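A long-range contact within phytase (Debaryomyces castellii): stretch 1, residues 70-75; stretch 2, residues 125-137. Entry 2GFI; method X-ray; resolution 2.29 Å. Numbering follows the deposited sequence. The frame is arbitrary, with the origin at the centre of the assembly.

Stretch 1 70-75: HGERYP
Stretch 2 (125-137) KNSDSIYAGTTDA

How do the two backbones lie against each other? Residues 70-75 have no regular secondary structure; E72 sits near phi/psi -46/143 and R73 near -140/167, so this segment is extended. Stretch 2 reaches it as a loop that closes in a type I beta turn from S129 to A132, with A132 N bonded to S129 O at 3.3 Å, and then enters a helix at G133. A132 is the N-cap residue, and its O accepts from D136 N at 3.1 Å. The register is set by E72 and G133, whose CA atoms lie 3.8 Å apart. In all, 348 Å² of surface is buried between the stretches, counting both sides.

Why can the chains come so close at this point? Two glycines meet there. G133 CA approaches E72 O at 3.1 Å in a CA-H...O contact, with an angle of 142° at the hydrogen, and it lies 3.7 Å from G71 C. A CB on G133 would fall 1.9 Å from E72 O, and one on G71 would fall 2.2 Å from G133 O, so both positions depend on the absence of a side chain. The E72 O to G133 N distance of 3.5 Å is not a hydrogen bond, because the angle is poor; the carbonyl is met by the CA instead. Within its own stretch H70, chi1 p, donates from ND1 to G71 O at 2.7 Å in a nearly straight bond.

What do the acidic side chains do? E72 and D136 both point their CA-to-CB bonds toward the opposing stretch, and both are buried. E72 takes chi1 m, chi2 p and chi3 -26°; D136 takes chi1 t with chi2 near 1°. These settings bring E72 OE1 to 2.6 Å from D136 OD2, an approach so short for two acids that one of them probably carries a proton. The carboxylate of E72 also lies against the turn, with E72 CD 3.2 Å from Y131 O, and E72 has the largest area covered by the other stretch. E72 OE2 and D136 OD1 are hydrogen-bonded elsewhere in the structure, which helps to pay for burying these polar groups.

What fastens the other end of the contact? Y74 leaves its backbone sideways, but with chi1 at -85° (m) and chi2 at -94° its ring extends to N126, where OH donates a very short hydrogen bond of 2.4 Å to N126 O. This is the only hydrogen bond directly assigned between the stretches. The length of tyrosine suits the place: the ring spans the gap while its hydroxyl satisfies a backbone carbonyl. N126, chi1 p and chi2 17°, directs its CA-to-CB bond toward stretch 1 and sets OD1 at the edge of the ring, near its plane, 3.4 Å from Y74 CE2. Between E72 and Y74 in the sequence, R73 turns its CA-to-CB bond away and takes no part in the contact.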

ATOM      1  N   HIS A  70       7.970  27.024  -3.922  1.00 20.50           N
ATOM      2  CA  HIS A  70       9.218  26.451  -3.428  1.00 19.88           C
ATOM      3  C   HIS A  70       8.877  25.087  -2.815  1.00 20.68           C
ATOM      4  O   HIS A  70       7.695  24.842  -2.467  1.00 21.04           O
ATOM      5  CB  HIS A  70       9.843  27.348  -2.365  1.00 19.36           C
ATOM      6  CG  HIS A  70       8.912  27.682  -1.233  1.00 17.82           C
ATOM      7  ND1 HIS A  70       8.626  26.799  -0.208  1.00 15.30           N
ATOM      8  CD2 HIS A  70       8.204  28.806  -0.973  1.00 16.07           C
ATOM      9  CE1 HIS A  70       7.763  27.358   0.620  1.00 15.83           C
ATOM     10  NE2 HIS A  70       7.515  28.592   0.196  1.00 17.65           N
ATOM     11  N   GLY A  71       9.871  24.203  -2.660  1.00 20.41           N
ATOM     12  CA  GLY A  71       9.617  22.941  -1.945  1.00 19.98           C
ATOM     13  C   GLY A  71       9.526  23.134  -0.427  1.00 19.47           C
ATOM     14  O   GLY A  71       9.617  24.265   0.068  1.00 19.07           O
ATOM     15  N   GLU A  72       9.376  22.020   0.295  1.00 18.37           N
ATOM     16  CA  GLU A  72       9.379  21.999   1.738  1.00 18.25           C
ATOM     17  C   GLU A  72      10.542  22.825   2.285  1.00 18.51           C
ATOM     18  O   GLU A  72      11.635  22.824   1.733  1.00 19.07           O
ATOM     19  CB  GLU A  72       9.460  20.563   2.265  1.00 17.39           C
ATOM     20  CG  GLU A  72       8.220  19.702   1.996  1.00 16.51           C
ATOM     21  CD  GLU A  72       8.199  19.004   0.626  1.00 16.53           C
ATOM     22  OE1 GLU A  72       8.818  19.471  -0.349  1.00 13.89           O
ATOM     23  OE2 GLU A  72       7.537  17.960   0.506  1.00 17.31           O
ATOM     24  N   ARG A  73      10.292  23.511   3.381  1.00 18.97           N
ATOM     25  CA  ARG A  73      11.260  24.393   3.966  1.00 19.81           C
ATOM     26  C   ARG A  73      11.238  24.292   5.475  1.00 20.95           C
ATOM     27  O   ARG A  73      10.340  23.673   6.083  1.00 21.91           O
ATOM     28  CB  ARG A  73      10.993  25.834   3.511  1.00 19.74           C
ATOM     29  CG  ARG A  73       9.529  26.289   3.646  1.00 20.22           C
ATOM     30  CD  ARG A  73       9.476  27.762   3.819  1.00 23.04           C
ATOM     31  NE  ARG A  73       8.157  28.345   3.922  1.00 26.41           N
ATOM     32  CZ  ARG A  73       7.570  28.595   5.084  1.00 25.37           C
ATOM     33  NH1 ARG A  73       8.164  28.274   6.212  1.00 26.94           N
ATOM     34  NH2 ARG A  73       6.389  29.154   5.123  1.00 26.89           N
ATOM     35  N   TYR A  74      12.284  24.863   6.069  1.00 21.51           N
ATOM     36  CA  TYR A  74      12.317  25.221   7.457  1.00 20.92           C
ATOM     37  C   TYR A  74      11.276  26.303   7.688  1.00 21.27           C
ATOM     38  O   TYR A  74      10.789  26.930   6.733  1.00 21.29           O
ATOM     39  CB  TYR A  74      13.695  25.777   7.815  1.00 20.57           C
ATOM     40  CG  TYR A  74      14.692  24.703   8.155  1.00 19.71           C
ATOM     41  CD1 TYR A  74      14.898  24.317   9.481  1.00 18.29           C
ATOM     42  CD2 TYR A  74      15.428  24.063   7.147  1.00 18.65           C
ATOM     43  CE1 TYR A  74      15.838  23.312   9.800  1.00 18.66           C
ATOM     44  CE2 TYR A  74      16.340  23.062   7.450  1.00 17.73           C
ATOM     45  CZ  TYR A  74      16.539  22.694   8.766  1.00 19.48           C
ATOM     46  OH  TYR A  74      17.437  21.693   9.045  1.00 21.45           O
ATOM     47  N   PRO A  75      10.938  26.535   8.954  1.00 21.21           N
ATOM     48  CA  PRO A  75      10.004  27.598   9.279  1.00 21.42           C
ATOM     49  C   PRO A  75      10.554  28.937   8.803  1.00 21.76           C
ATOM     50  O   PRO A  75      11.767  29.109   8.658  1.00 20.47           O
ATOM     51  CB  PRO A  75       9.913  27.543  10.802  1.00 20.82           C
ATOM     52  CG  PRO A  75      10.400  26.169  11.176  1.00 22.00           C
ATOM     53  CD  PRO A  75      11.389  25.787  10.136  1.00 20.68           C
ATOM     54  N   LYS A 125      21.389  18.441   2.573  1.00 22.43           N
ATOM     55  CA  LYS A 125      22.539  19.119   3.161  1.00 22.60           C
ATOM     56  C   LYS A 125      22.232  19.677   4.569  1.00 22.20           C
ATOM     57  O   LYS A 125      23.089  19.671   5.441  1.00 21.98           O
ATOM     58  CB  LYS A 125      22.984  20.195   2.178  1.00 22.86           C
ATOM     59  CG  LYS A 125      24.212  20.992   2.524  1.00 23.65           C
ATOM     60  CD  LYS A 125      24.304  22.116   1.501  1.00 24.58           C
ATOM     61  CE  LYS A 125      25.632  22.829   1.548  1.00 28.07           C
ATOM     62  NZ  LYS A 125      25.611  23.882   0.497  1.00 28.44           N
ATOM     63  N   ASN A 126      20.999  20.122   4.797  1.00 22.16           N
ATOM     64  CA  ASN A 126      20.657  20.748   6.060  1.00 21.65           C
ATOM     65  C   ASN A 126      19.593  19.972   6.861  1.00 22.31           C
ATOM     66  O   ASN A 126      19.072  20.449   7.895  1.00 22.16           O
ATOM     67  CB  ASN A 126      20.264  22.218   5.824  1.00 21.39           C
ATOM     68  CG  ASN A 126      18.921  22.364   5.095  1.00 21.37           C
ATOM     69  OD1 ASN A 126      18.148  21.419   5.054  1.00 22.13           O
ATOM     70  ND2 ASN A 126      18.647  23.547   4.517  1.00 18.98           N
ATOM     71  N   SER A 127      19.311  18.752   6.408  1.00 22.33           N
ATOM     72  CA  SER A 127      18.161  18.020   6.855  1.00 23.00           C
ATOM     73  C   SER A 127      18.315  16.531   6.590  1.00 23.72           C
ATOM     74  O   SER A 127      18.882  16.145   5.570  1.00 23.99           O
ATOM     75  CB  SER A 127      16.948  18.520   6.082  1.00 22.85           C
ATOM     76  OG  SER A 127      15.777  17.910   6.564  1.00 24.14           O
ATOM     77  N   ASP A 128      17.798  15.694   7.490  1.00 24.45           N
ATOM     78  CA  ASP A 128      17.834  14.245   7.260  1.00 25.83           C
ATOM     79  C   ASP A 128      16.439  13.708   6.888  1.00 24.25           C
ATOM     80  O   ASP A 128      16.168  12.517   6.928  1.00 24.58           O
ATOM     81  CB  ASP A 128      18.464  13.523   8.456  1.00 27.54           C
ATOM     82  CG  ASP A 128      17.491  13.285   9.549  1.00 31.24           C
ATOM     83  OD1 ASP A 128      16.400  13.905   9.552  1.00 36.40           O
ATOM     84  OD2 ASP A 128      17.714  12.467  10.469  1.00 39.60           O
ATOM     85  N   SER A 129      15.573  14.627   6.494  1.00 22.76           N
ATOM     86  CA  SER A 129      14.213  14.316   6.160  1.00 21.54           C
ATOM     87  C   SER A 129      14.075  13.854   4.714  1.00 20.73           C
ATOM     88  O   SER A 129      14.570  14.485   3.793  1.00 21.49           O
ATOM     89  CB  SER A 129      13.370  15.558   6.338  1.00 20.62           C
ATOM     90  OG  SER A 129      12.036  15.231   6.117  1.00 19.56           O
ATOM     91  N   ILE A 130      13.385  12.747   4.505  1.00 20.01           N
ATOM     92  CA  ILE A 130      13.022  12.346   3.135  1.00 18.85           C
ATOM     93  C   ILE A 130      12.137  13.393   2.455  1.00 18.12           C
ATOM     94  O   ILE A 130      12.052  13.417   1.241  1.00 18.13           O
ATOM     95  CB  ILE A 130      12.362  10.937   3.126  1.00 17.75           C
ATOM     96  CG1 ILE A 130      10.980  10.976   3.798  1.00 18.42           C
ATOM     97  CG2 ILE A 130      13.295   9.934   3.798  1.00 16.08           C
ATOM     98  CD1 ILE A 130      10.160   9.766   3.526  1.00 18.27           C
ATOM     99  N   TYR A 131      11.471  14.231   3.256  1.00 17.50           N
ATOM    100  CA  TYR A 131      10.544  15.238   2.755  1.00 17.36           C
ATOM    101  C   TYR A 131      11.245  16.550   2.342  1.00 17.76           C
ATOM    102  O   TYR A 131      10.605  17.572   2.148  1.00 17.89           O
ATOM    103  CB  TYR A 131       9.477  15.508   3.804  1.00 16.49           C
ATOM    104  CG  TYR A 131       8.681  14.258   4.118  1.00 19.33           C
ATOM    105  CD1 TYR A 131       7.902  13.631   3.126  1.00 15.40           C
ATOM    106  CD2 TYR A 131       8.692  13.717   5.406  1.00 15.31           C
ATOM    107  CE1 TYR A 131       7.182  12.518   3.410  1.00 16.91           C
ATOM    108  CE2 TYR A 131       8.002  12.612   5.693  1.00 16.24           C
ATOM    109  CZ  TYR A 131       7.234  11.993   4.707  1.00 19.03           C
ATOM    110  OH  TYR A 131       6.548  10.830   5.037  1.00 17.01           O
ATOM    111  N   ALA A 132      12.554  16.500   2.187  1.00 17.42           N
ATOM    112  CA  ALA A 132      13.319  17.683   1.848  1.00 18.24           C
ATOM    113  C   ALA A 132      12.763  18.364   0.614  1.00 17.92           C
ATOM    114  O   ALA A 132      12.311  17.719  -0.333  1.00 18.02           O
ATOM    115  CB  ALA A 132      14.796  17.333   1.687  1.00 17.45           C
ATOM    116  N   GLY A 133      12.735  19.688   0.678  1.00 18.66           N
ATOM    117  CA  GLY A 133      12.143  20.525  -0.352  1.00 18.38           C
ATOM    118  C   GLY A 133      12.927  20.415  -1.633  1.00 18.95           C
ATOM    119  O   GLY A 133      12.348  20.467  -2.723  1.00 19.75           O
ATOM    120  N   THR A 134      14.243  20.244  -1.522  1.00 18.59           N
ATOM    121  CA  THR A 134      15.058  20.273  -2.716  1.00 18.92           C
ATOM    122  C   THR A 134      14.902  18.945  -3.449  1.00 18.88           C
ATOM    123  O   THR A 134      14.902  18.912  -4.669  1.00 19.53           O
ATOM    124  CB  THR A 134      16.517  20.520  -2.405  1.00 18.44           C
ATOM    125  OG1 THR A 134      16.970  19.499  -1.508  1.00 18.82           O
ATOM    126  CG2 THR A 134      16.718  21.837  -1.672  1.00 17.48           C
ATOM    127  N   THR A 135      14.805  17.865  -2.682  1.00 18.52           N
ATOM    128  CA  THR A 135      14.559  16.518  -3.189  1.00 17.94           C
ATOM    129  C   THR A 135      13.246  16.483  -3.949  1.00 18.62           C
ATOM    130  O   THR A 135      13.177  15.990  -5.082  1.00 19.52           O
ATOM    131  CB  THR A 135      14.568  15.541  -2.024  1.00 17.64           C
ATOM    132  OG1 THR A 135      15.875  15.535  -1.440  1.00 16.25           O
ATOM    133  CG2 THR A 135      14.360  14.129  -2.481  1.00 16.17           C
ATOM    134  N   ASP A 136      12.224  17.054  -3.337  1.00 19.08           N
ATOM    135  CA  ASP A 136      10.916  17.189  -3.932  1.00 18.87           C
ATOM    136  C   ASP A 136      11.002  17.927  -5.268  1.00 19.57           C
ATOM    137  O   ASP A 136      10.412  17.476  -6.244  1.00 20.38           O
ATOM    138  CB  ASP A 136      10.072  17.955  -2.924  1.00 19.21           C
ATOM    139  CG  ASP A 136       8.701  18.328  -3.435  1.00 19.46           C
ATOM    140  OD1 ASP A 136       8.356  17.992  -4.568  1.00 22.77           O
ATOM    141  OD2 ASP A 136       7.884  18.979  -2.758  1.00 20.94           O
ATOM    142  N   ALA A 137      11.721  19.063  -5.316  1.00 19.15           N
ATOM    143  CA  ALA A 137      11.870  19.845  -6.535  1.00 17.72           C
ATOM    144  C   ALA A 137      12.673  19.097  -7.573  1.00 17.52           C
ATOM    145  O   ALA A 137      12.281  19.054  -8.728  1.00 16.98           O
ATOM    146  CB  ALA A 137      12.509  21.245  -6.230  1.00 17.93           C
TER